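Local structure of glutamate--LysW ligase ArgX (3VPB) at residues Asp103-Leu108 / Tyr117-Phe122; Cys179-Glu184 / Val234-Leu239; Glu185-Tyr190 / Ile266-Lys271. The protein probably catalyses the ATP-dependent joining of glutamate, through its amino group, to the gamma-carboxyl group of the C-terminal glutamate of the carrier protein LysW in arginine biosynthesis. One frame throughout, in Å; residues are numbered along the deposited sequence.

Contact 1: Asp103-Leu108 / Tyr117-Phe122; sequences DSIIAL and YEQRGF
Ile-105 and Arg-120 have the nearest CA atoms across the contact, 8.6 Å apart, where the last turn of helix 110-120 packs on strand 104-107. This is a strand-helix connection of the ATP-grasp domain, and its strand is an outermost one of the four-stranded antiparallel sheet within the chain. A strand of the second subunit pairs antiparallel with it, and Pro-37 of that subunit packs on Ile-105 and Gln-119. The helix ends at Gly-121, which takes a positive phi (72°) while its N still bonds to Tyr-117 O.

The apolar part rests on the Ile-105 CD1 methyl, which meets Arg-120 CG at 3.5 Å as the two side chains run past each other in opposite directions. Gln-119 NE2 skirts the same methyl at 4.1 Å. Arg-120 bends at chi2 and again at chi3 (82°, which places NE), and its guanidinium lies near Asp-103, with Ile-105 CG1 at the edge of the group. NH1 is 3.2 Å from Asp-103 O, but the angle is too poor for a hydrogen bond. The two charged groups are instead joined through a water that accepts from Arg-120 NH2 (2.6 Å) and donates to Asp-103 OD2 (2.8 Å).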
loop_
_atom_site.group_PDB
_atom_site.type_symbol
_atom_site.label_atom_id
_atom_site.label_comp_id
_atom_site.label_asym_id
_atom_site.label_seq_id
_atom_site.Cartn_x
_atom_site.Cartn_y
_atom_site.Cartn_z
ATOM N N ASP B 103 -30.762 -0.324 1.771
ATOM C CA ASP B 103 -30.657 -1.351 2.824
ATOM C C ASP B 103 -29.220 -1.840 2.891
ATOM O O ASP B 103 -28.717 -2.344 1.896
ATOM C CB ASP B 103 -31.584 -2.513 2.503
ATOM C CG ASP B 103 -33.041 -2.189 2.766
ATOM O OD1 ASP B 103 -33.334 -1.161 3.412
ATOM O OD2 ASP B 103 -33.895 -2.995 2.351
ATOM N N SER B 104 -28.547 -1.678 4.034
ATOM C CA SER B 104 -27.081 -1.852 4.038
ATOM C C SER B 104 -26.627 -2.685 5.213
ATOM O O SER B 104 -27.257 -2.662 6.254
ATOM C CB SER B 104 -26.365 -0.517 4.133
ATOM O OG SER B 104 -26.693 0.336 3.072
ATOM N N ILE B 105 -25.534 -3.419 5.020
ATOM C CA ILE B 105 -24.909 -4.190 6.088
ATOM C C ILE B 105 -23.416 -3.868 6.033
ATOM O O ILE B 105 -22.844 -3.763 4.951
ATOM C CB ILE B 105 -25.095 -5.707 5.893
ATOM C CG1 ILE B 105 -26.572 -6.081 5.807
ATOM C CG2 ILE B 105 -24.438 -6.495 7.044
ATOM C CD1 ILE B 105 -26.795 -7.558 5.402
ATOM N N ILE B 106 -22.803 -3.678 7.193
ATOM C CA ILE B 106 -21.387 -3.335 7.252
ATOM C C ILE B 106 -20.575 -4.555 7.644
ATOM O O ILE B 106 -20.915 -5.249 8.601
ATOM C CB ILE B 106 -21.147 -2.175 8.244
ATOM C CG1 ILE B 106 -21.982 -0.967 7.825
ATOM C CG2 ILE B 106 -19.650 -1.812 8.345
ATOM C CD1 ILE B 106 -21.897 -0.583 6.310
ATOM N N ALA B 107 -19.508 -4.805 6.885
ATOM C CA ALA B 107 -18.651 -5.956 7.111
ATOM C C ALA B 107 -17.207 -5.477 7.260
ATOM O O ALA B 107 -16.653 -4.844 6.349
ATOM C CB ALA B 107 -18.766 -6.917 5.927
ATOM N N LEU B 108 -16.597 -5.786 8.404
ATOM C CA LEU B 108 -15.290 -5.210 8.720
ATOM C C LEU B 108 -14.131 -6.194 8.623
ATOM O O LEU B 108 -13.069 -5.983 9.238
ATOM C CB LEU B 108 -15.318 -4.527 10.093
ATOM C CG LEU B 108 -16.427 -3.477 10.233
ATOM C CD1 LEU B 108 -16.559 -3.021 11.674
ATOM C CD2 LEU B 108 -16.206 -2.231 9.300
ATOM N N TYR B 117 -22.739 -11.196 2.271
ATOM C CA TYR B 117 -23.236 -11.653 0.961
ATOM C C TYR B 117 -24.227 -12.783 1.148
ATOM O O TYR B 117 -25.308 -12.792 0.529
ATOM C CB TYR B 117 -22.086 -12.167 0.053
ATOM C CG TYR B 117 -20.980 -11.174 -0.289
ATOM C CD1 TYR B 117 -19.768 -11.635 -0.847
ATOM C CD2 TYR B 117 -21.122 -9.800 -0.070
ATOM C CE1 TYR B 117 -18.743 -10.747 -1.169
ATOM C CE2 TYR B 117 -20.089 -8.902 -0.367
ATOM C CZ TYR B 117 -18.902 -9.390 -0.932
ATOM O OH TYR B 117 -17.860 -8.552 -1.253
ATOM N N GLU B 118 -23.845 -13.739 1.993
ATOM C CA GLU B 118 -24.691 -14.895 2.319
ATOM C C GLU B 118 -26.025 -14.510 2.978
ATOM O O GLU B 118 -27.045 -15.166 2.725
ATOM C CB GLU B 118 -23.922 -15.908 3.176
ATOM C CG GLU B 118 -22.819 -16.620 2.392
ATOM C CD GLU B 118 -21.859 -17.416 3.260
ATOM O OE1 GLU B 118 -21.846 -17.220 4.508
ATOM O OE2 GLU B 118 -21.115 -18.257 2.676
ATOM N N GLN B 119 -26.026 -13.459 3.794
ATOM C CA GLN B 119 -27.246 -13.009 4.491
ATOM C C GLN B 119 -28.210 -12.305 3.561
ATOM O O GLN B 119 -29.423 -12.444 3.712
ATOM C CB GLN B 119 -26.914 -12.071 5.662
ATOM C CG GLN B 119 -26.420 -12.809 6.900
ATOM C CD GLN B 119 -25.971 -11.891 8.028
ATOM O OE1 GLN B 119 -25.195 -12.300 8.899
ATOM N NE2 GLN B 119 -26.460 -10.658 8.028
ATOM N N ARG B 120 -27.647 -11.552 2.616
ATOM C CA ARG B 120 -28.373 -10.685 1.684
ATOM C C ARG B 120 -28.760 -11.381 0.382
ATOM O O ARG B 120 -29.797 -11.090 -0.207
ATOM C CB ARG B 120 -27.456 -9.553 1.259
ATOM C CG ARG B 120 -27.464 -8.347 2.081
ATOM C CD ARG B 120 -27.246 -7.180 1.129
ATOM N NE ARG B 120 -28.529 -6.843 0.535
ATOM C CZ ARG B 120 -29.411 -6.040 1.111
ATOM N NH1 ARG B 120 -29.121 -5.446 2.272
ATOM N NH2 ARG B 120 -30.565 -5.821 0.508
ATOM N N GLY B 121 -27.880 -12.242 -0.096
ATOM C CA GLY B 121 -28.009 -12.820 -1.431
ATOM C C GLY B 121 -27.703 -11.824 -2.535
ATOM O O GLY B 121 -27.476 -10.642 -2.286
ATOM N N PHE B 122 -27.717 -12.305 -3.774
ATOM C CA PHE B 122 -27.304 -11.493 -4.924
ATOM C C PHE B 122 -28.507 -10.984 -5.753
ATOM O O PHE B 122 -29.580 -11.590 -5.706
ATOM C CB PHE B 122 -26.313 -12.319 -5.749
ATOM C CG PHE B 122 -25.157 -12.821 -4.934
ATOM C CD1 PHE B 122 -24.199 -11.932 -4.434
ATOM C CD2 PHE B 122 -25.059 -14.166 -4.604
ATOM C CE1 PHE B 122 -23.140 -12.388 -3.653
ATOM C CE2 PHE B 122 -24.006 -14.625 -3.825
ATOM C CZ PHE B 122 -23.035 -13.735 -3.363
HETATM O O HOH W 1 -33.055 -5.268 0.968
#

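Contact 2: Cys179-Glu184 / Val234-Leu239; sequences CIAIGE and VSIDIL. With MG (magnesium ion), chain N; ADP (adenosine-5'-diphosphate), chain L.
The central antiparallel sheet of the ATP-grasp domain, which carries the magnesium and nucleotide site, is held together here by residues 179-182 of strand 175-182 pairing with residues 234-239 of strand 233-241. Cys-179 with Ile-236 and Ala-181 with Val-234 are hydrogen-bonded pairs, each closed by two backbone bonds, and Ile-180 with Ser-235 is the non-hydrogen-bonded pair between them. The Ala-181 N to Val-234 O bond is nearly linear (3.0 Å, 170° at the hydrogen). Cys-179 O accepts from Ile-236 N and also receives a CA-H...O contact from Ser-235 CA.

On the face with Cys-179 and Ala-181, the Ile-236 chain turns back toward its partner strand: chi2 of 81° places CD1 3.5 Å from Cys-179 O and near the CB atoms of both Cys-179 and Ala-181. On the other face, Ser-235 OG bonds to Glu-56 of LysW and to Asn-252. Asp-237, two residues on, binds the magnesium through OD2 (2.1 Å), while OD1 is fixed by a salt bridge to Arg-178. ADP supplies O2A and O2B to the same ion, and a metal-bound water is also hydrogen-bonded to ADP O3' (2.8 Å). Leu-239 CD1 lies 3.7 Å from ADP C6, packing against the adenine.

Strand 245-252 flanks strand 233-241 on its far edge and brings Glu-250 to the metal. Helix 216-229 covers the Cys-179 and Ile-236 face through Val-222, and Phe-257 packs on Ile-180 on the opposite face from the helix.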
loop_
_atom_site.group_PDB
_atom_site.type_symbol
_atom_site.label_atom_id
_atom_site.label_comp_id
_atom_site.label_asym_id
_atom_site.label_seq_id
_atom_site.Cartn_x
_atom_site.Cartn_y
_atom_site.Cartn_z
ATOM N N CYS B 179 -28.008 16.487 -6.649
ATOM C CA CYS B 179 -28.440 17.828 -6.228
ATOM C C CYS B 179 -27.295 18.552 -5.523
ATOM O O CYS B 179 -26.323 17.911 -5.062
ATOM C CB CYS B 179 -29.633 17.705 -5.283
ATOM S SG CYS B 179 -30.963 16.703 -6.020
ATOM N N ILE B 180 -27.423 19.875 -5.423
ATOM C CA ILE B 180 -26.474 20.704 -4.703
ATOM C C ILE B 180 -27.300 21.592 -3.777
ATOM O O ILE B 180 -28.375 22.066 -4.161
ATOM C CB ILE B 180 -25.636 21.580 -5.646
ATOM C CG1 ILE B 180 -24.649 20.696 -6.431
ATOM C CG2 ILE B 180 -24.843 22.662 -4.834
ATOM C CD1 ILE B 180 -23.661 21.427 -7.351
ATOM N N ALA B 181 -26.804 21.786 -2.570
ATOM C CA ALA B 181 -27.429 22.676 -1.594
ATOM C C ALA B 181 -26.378 23.669 -1.094
ATOM O O ALA B 181 -25.197 23.316 -0.898
ATOM C CB ALA B 181 -28.002 21.886 -0.437
ATOM N N ILE B 182 -26.803 24.917 -0.932
ATOM C CA ILE B 182 -25.964 25.961 -0.369
ATOM C C ILE B 182 -26.742 26.557 0.792
ATOM O O ILE B 182 -27.913 26.924 0.625
ATOM C CB ILE B 182 -25.620 27.048 -1.424
ATOM C CG1 ILE B 182 -24.714 26.478 -2.521
ATOM C CG2 ILE B 182 -24.945 28.241 -0.789
ATOM C CD1 ILE B 182 -24.413 27.496 -3.625
ATOM N N GLY B 183 -26.107 26.623 1.968
ATOM C CA GLY B 183 -26.753 27.129 3.185
ATOM C C GLY B 183 -27.954 26.303 3.612
ATOM O O GLY B 183 -28.904 26.841 4.184
ATOM N N GLU B 184 -27.914 24.999 3.327
ATOM C CA GLU B 184 -29.023 24.050 3.609
ATOM C C GLU B 184 -30.325 24.330 2.835
ATOM O O GLU B 184 -31.409 23.889 3.234
ATOM C CB GLU B 184 -29.272 23.838 5.118
ATOM C CG GLU B 184 -27.995 23.548 5.900
ATOM C CD GLU B 184 -28.201 23.272 7.381
ATOM O OE1 GLU B 184 -29.353 23.250 7.865
ATOM O OE2 GLU B 184 -27.181 23.088 8.077
ATOM N N VAL B 234 -22.774 21.491 -0.280
ATOM C CA VAL B 234 -22.583 20.042 -0.443
ATOM C C VAL B 234 -23.375 19.501 -1.623
ATOM O O VAL B 234 -24.382 20.103 -2.047
ATOM C CB VAL B 234 -22.984 19.240 0.826
ATOM C CG1 VAL B 234 -22.024 19.510 2.021
ATOM C CG2 VAL B 234 -24.442 19.525 1.200
ATOM N N SER B 235 -22.930 18.368 -2.153
ATOM C CA SER B 235 -23.748 17.665 -3.129
ATOM C C SER B 235 -24.376 16.434 -2.494
ATOM O O SER B 235 -23.931 15.936 -1.436
ATOM C CB SER B 235 -22.944 17.305 -4.395
ATOM O OG SER B 235 -21.930 16.387 -4.078
ATOM N N ILE B 236 -25.455 15.971 -3.122
ATOM C CA ILE B 236 -26.195 14.826 -2.632
ATOM C C ILE B 236 -26.486 13.926 -3.829
ATOM O O ILE B 236 -26.880 14.417 -4.913
ATOM C CB ILE B 236 -27.550 15.235 -1.995
ATOM C CG1 ILE B 236 -27.410 16.419 -1.029
ATOM C CG2 ILE B 236 -28.166 14.051 -1.230
ATOM C CD1 ILE B 236 -27.361 17.864 -1.676
ATOM N N ASP B 237 -26.269 12.622 -3.631
ATOM C CA ASP B 237 -26.578 11.612 -4.629
ATOM C C ASP B 237 -27.845 10.893 -4.177
ATOM O O ASP B 237 -27.935 10.407 -3.035
ATOM C CB ASP B 237 -25.464 10.543 -4.754
ATOM C CG ASP B 237 -24.150 11.067 -5.320
ATOM O OD1 ASP B 237 -23.868 12.275 -5.285
ATOM O OD2 ASP B 237 -23.352 10.217 -5.823
ATOM N N ILE B 238 -28.816 10.800 -5.088
ATOM C CA ILE B 238 -30.059 10.078 -4.803
ATOM C C ILE B 238 -30.351 8.994 -5.853
ATOM O O ILE B 238 -30.109 9.180 -7.045
ATOM C CB ILE B 238 -31.237 11.081 -4.666
ATOM C CG1 ILE B 238 -31.094 11.814 -3.328
ATOM C CG2 ILE B 238 -32.613 10.362 -4.780
ATOM C CD1 ILE B 238 -31.935 13.068 -3.212
ATOM N N LEU B 239 -30.806 7.834 -5.368
ATOM C CA LEU B 239 -31.205 6.717 -6.205
ATOM C C LEU B 239 -32.717 6.583 -6.161
ATOM O O LEU B 239 -33.367 6.971 -5.170
ATOM C CB LEU B 239 -30.574 5.407 -5.722
ATOM C CG LEU B 239 -29.043 5.373 -5.770
ATOM C CD1 LEU B 239 -28.514 4.261 -4.866
ATOM C CD2 LEU B 239 -28.619 5.214 -7.223
HETATM MG MG MG N . -21.450 9.400 -5.869
HETATM P PB ADP L . -18.925 7.661 -5.112
HETATM O O1B ADP L . -18.665 8.465 -3.893
HETATM O O2B ADP L . -19.626 8.383 -6.250
HETATM O O3B ADP L . -17.771 6.837 -5.606
HETATM P PA ADP L . -21.491 6.312 -4.917
HETATM O O1A ADP L . -22.006 5.495 -3.735
HETATM O O2A ADP L . -22.117 7.620 -5.345
HETATM O O3A ADP L . -19.923 6.498 -4.612
HETATM O "O5'" ADP L . -21.503 5.304 -6.168
HETATM C "C5'" ADP L . -21.126 5.680 -7.493
HETATM C "C4'" ADP L . -22.177 5.207 -8.478
HETATM O "O4'" ADP L . -22.392 3.805 -8.287
HETATM C "C3'" ADP L . -23.527 5.873 -8.195
HETATM O "O3'" ADP L . -23.663 7.092 -8.936
HETATM C "C2'" ADP L . -24.516 4.832 -8.666
HETATM O "O2'" ADP L . -24.678 4.903 -10.089
HETATM C "C1'" ADP L . -23.799 3.545 -8.354
HETATM N N9 ADP L . -24.234 3.010 -7.050
HETATM C C8 ADP L . -23.601 3.119 -5.853
HETATM N N7 ADP L . -24.300 2.446 -4.927
HETATM C C5 ADP L . -25.375 1.902 -5.532
HETATM C C6 ADP L . -26.531 1.095 -5.123
HETATM N N6 ADP L . -26.647 0.693 -3.843
HETATM N N1 ADP L . -27.418 0.698 -6.083
HETATM C C2 ADP L . -27.306 1.069 -7.364
HETATM N N3 ADP L . -26.277 1.845 -7.791
HETATM C C4 ADP L . -25.323 2.275 -6.921
HETATM O O HOH W 2 -22.021 9.072 -7.894
#

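Contact 3: Glu185-Tyr190 / Ile266-Lys271; sequences ELLGCY and INVAQK. With GLU (glutamic acid), chain M.
Leu-187 and Gly-188, which both touch Ile-266, form a classic beta bulge: the two residues together face Ile-180 on the adjoining strand. From the bulge the Leu-187 side chain points toward the start of helix 268-280. With CG anti to the backbone N (chi1 -179°), the isobutyl group fits among three side chains. Its CD2 touches Ile-266 CG2 at 3.8 Å and Val-268 CG2 at 3.9 Å, and CD1 reaches the aliphatic part of Lys-271 at CG (3.8 Å). Leu-187 and Ile-266 pass each other in opposite directions, and the CD1 methyl of Ile-266 comes to rest 3.5 Å from Leu-187 O. That methyl also lies beside Gly-188, where any CB would clash with Ile-266 CD1. An alanine in place of Leu-187 would probably open a gap between the strand and the helix start, leaving Ile-266 CG2 and Val-268 CG2 without their shared methyl partner.

In the ATP-grasp domain this packing joins strand 185-193 of the central antiparallel sheet to the C-terminal helix, and Phe-260 of helix 258-264 touches Leu-187, Ile-266 and Val-268 alike. The helix is opened by Asn-267 as N-cap: its OD1 accepts from Gln-270 N at 3.0 Å, the donor standing 58° out of the carbonyl plane. Further along the strand Tyr-190 lines the glutamate pocket, where its OH donates to OE2 of the bound glutamate at 2.7 Å, and Arg-178 packs on the same tyrosine.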
loop_
_atom_site.group_PDB
_atom_site.type_symbol
_atom_site.label_atom_id
_atom_site.label_comp_id
_atom_site.label_asym_id
_atom_site.label_seq_id
_atom_site.Cartn_x
_atom_site.Cartn_y
_atom_site.Cartn_z
ATOM N N GLU B 185 -30.205 25.067 1.740
ATOM C CA GLU B 185 -31.323 25.264 0.817
ATOM C C GLU B 185 -30.973 24.637 -0.507
ATOM O O GLU B 185 -29.843 24.748 -0.965
ATOM C CB GLU B 185 -31.613 26.743 0.590
ATOM C CG GLU B 185 -32.030 27.478 1.865
ATOM C CD GLU B 185 -32.851 28.719 1.590
ATOM O OE1 GLU B 185 -33.862 28.909 2.303
ATOM O OE2 GLU B 185 -32.495 29.510 0.680
ATOM N N LEU B 186 -31.958 24.007 -1.134
ATOM C CA LEU B 186 -31.738 23.382 -2.436
ATOM C C LEU B 186 -31.375 24.389 -3.533
ATOM O O LEU B 186 -32.094 25.376 -3.754
ATOM C CB LEU B 186 -32.981 22.572 -2.852
ATOM C CG LEU B 186 -32.841 21.903 -4.230
ATOM C CD1 LEU B 186 -31.776 20.788 -4.231
ATOM C CD2 LEU B 186 -34.190 21.376 -4.706
ATOM N N LEU B 187 -30.266 24.138 -4.235
ATOM C CA LEU B 187 -29.892 24.960 -5.379
ATOM C C LEU B 187 -30.479 24.386 -6.678
ATOM O O LEU B 187 -30.994 25.122 -7.542
ATOM C CB LEU B 187 -28.361 25.086 -5.482
ATOM C CG LEU B 187 -27.803 25.929 -6.626
ATOM C CD1 LEU B 187 -28.090 27.439 -6.396
ATOM C CD2 LEU B 187 -26.321 25.681 -6.841
ATOM N N GLY B 188 -30.416 23.063 -6.818
ATOM C CA GLY B 188 -30.939 22.436 -8.016
ATOM C C GLY B 188 -30.544 20.974 -8.048
ATOM O O GLY B 188 -29.759 20.520 -7.205
ATOM N N CYS B 189 -31.091 20.264 -9.036
ATOM C CA CYS B 189 -30.850 18.830 -9.227
ATOM C C CYS B 189 -30.760 18.537 -10.701
ATOM O O CYS B 189 -31.323 19.258 -11.541
ATOM C CB CYS B 189 -31.992 17.975 -8.642
ATOM S SG CYS B 189 -32.302 18.080 -6.882
ATOM N N TYR B 190 -30.063 17.462 -11.038
ATOM C CA TYR B 190 -30.079 16.996 -12.399
ATOM C C TYR B 190 -29.868 15.479 -12.396
ATOM O O TYR B 190 -29.597 14.880 -11.337
ATOM C CB TYR B 190 -29.070 17.755 -13.274
ATOM C CG TYR B 190 -27.652 17.307 -13.112
ATOM C CD1 TYR B 190 -26.907 17.711 -12.018
ATOM C CD2 TYR B 190 -27.056 16.467 -14.057
ATOM C CE1 TYR B 190 -25.599 17.298 -11.860
ATOM C CE2 TYR B 190 -25.771 16.065 -13.915
ATOM C CZ TYR B 190 -25.047 16.483 -12.807
ATOM O OH TYR B 190 -23.763 16.061 -12.645
ATOM N N ILE B 266 -27.047 26.784 -13.938
ATOM C CA ILE B 266 -26.840 27.548 -12.707
ATOM C C ILE B 266 -25.364 27.927 -12.575
ATOM O O ILE B 266 -24.483 27.085 -12.739
ATOM C CB ILE B 266 -27.368 26.783 -11.468
ATOM C CG1 ILE B 266 -28.902 26.683 -11.534
ATOM C CG2 ILE B 266 -26.887 27.429 -10.156
ATOM C CD1 ILE B 266 -29.507 25.629 -10.630
ATOM N N ASN B 267 -25.101 29.214 -12.340
ATOM C CA ASN B 267 -23.757 29.683 -12.031
ATOM C C ASN B 267 -23.461 29.357 -10.555
ATOM O O ASN B 267 -23.657 30.180 -9.660
ATOM C CB ASN B 267 -23.625 31.176 -12.311
ATOM C CG ASN B 267 -22.186 31.670 -12.245
ATOM O OD1 ASN B 267 -21.332 31.080 -11.567
ATOM N ND2 ASN B 267 -21.904 32.774 -12.951
ATOM N N VAL B 268 -23.036 28.125 -10.318
ATOM C CA VAL B 268 -22.763 27.630 -8.950
ATOM C C VAL B 268 -21.727 28.486 -8.196
ATOM O O VAL B 268 -21.944 28.831 -7.027
ATOM C CB VAL B 268 -22.354 26.132 -8.960
ATOM C CG1 VAL B 268 -21.939 25.640 -7.560
ATOM C CG2 VAL B 268 -23.489 25.252 -9.473
ATOM N N ALA B 269 -20.627 28.831 -8.861
ATOM C CA ALA B 269 -19.592 29.674 -8.224
ATOM C C ALA B 269 -20.149 31.057 -7.819
ATOM O O ALA B 269 -19.850 31.582 -6.742
ATOM C CB ALA B 269 -18.355 29.787 -9.117
ATOM N N GLN B 270 -21.021 31.622 -8.651
ATOM C CA GLN B 270 -21.645 32.917 -8.311
ATOM C C GLN B 270 -22.587 32.791 -7.120
ATOM O O GLN B 270 -22.594 33.661 -6.220
ATOM C CB GLN B 270 -22.389 33.476 -9.548
ATOM C CG GLN B 270 -23.088 34.824 -9.327
ATOM C CD GLN B 270 -22.123 35.950 -8.947
ATOM O OE1 GLN B 270 -20.968 35.965 -9.362
ATOM N NE2 GLN B 270 -22.610 36.900 -8.153
ATOM N N LYS B 271 -23.399 31.730 -7.104
ATOM C CA LYS B 271 -24.313 31.496 -5.977
ATOM C C LYS B 271 -23.563 31.303 -4.659
ATOM O O LYS B 271 -23.994 31.779 -3.611
ATOM C CB LYS B 271 -25.233 30.295 -6.247
ATOM C CG LYS B 271 -26.163 30.506 -7.448
ATOM C CD LYS B 271 -27.223 31.567 -7.086
ATOM C CE LYS B 271 -28.097 31.914 -8.290
ATOM N NZ LYS B 271 -28.959 30.746 -8.654
HETATM N N GLU M . -18.050 13.994 -8.946
HETATM C CA GLU M . -19.312 14.118 -9.724
HETATM C C GLU M . -19.377 13.016 -10.760
HETATM O O GLU M . -20.498 12.607 -11.113
HETATM C CB GLU M . -19.396 15.488 -10.417
HETATM C CG GLU M . -20.753 15.779 -11.035
HETATM C CD GLU M . -20.828 17.146 -11.715
HETATM O OE1 GLU M . -19.831 17.562 -12.357
HETATM O OE2 GLU M . -21.911 17.785 -11.604
HETATM O OXT GLU M . -18.337 12.544 -11.275
#

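In the fold
From the N terminus, contact 1 comes first and closes a short loop, mostly helix, with eight residues between its segments; it closes before the others open. Contact 2 opens at 179-184 and contact 3 at 185-190, on consecutive strands of the five-stranded sheet. Contact 2 closes at 234-239 and contact 3 at 266-271, so the two cross. They touch through the Cys-179 to Cys-189 disulfide and the pairing of Ile-180 with the bulge. Contact 1 ties strand 104-107, outermost in its sheet within this chain but continued by the second subunit, to helix 110-120, about 27 Å from contact 2 between centres, while contacts 2 and 3 join the central strands to each other and to the C-terminal helix.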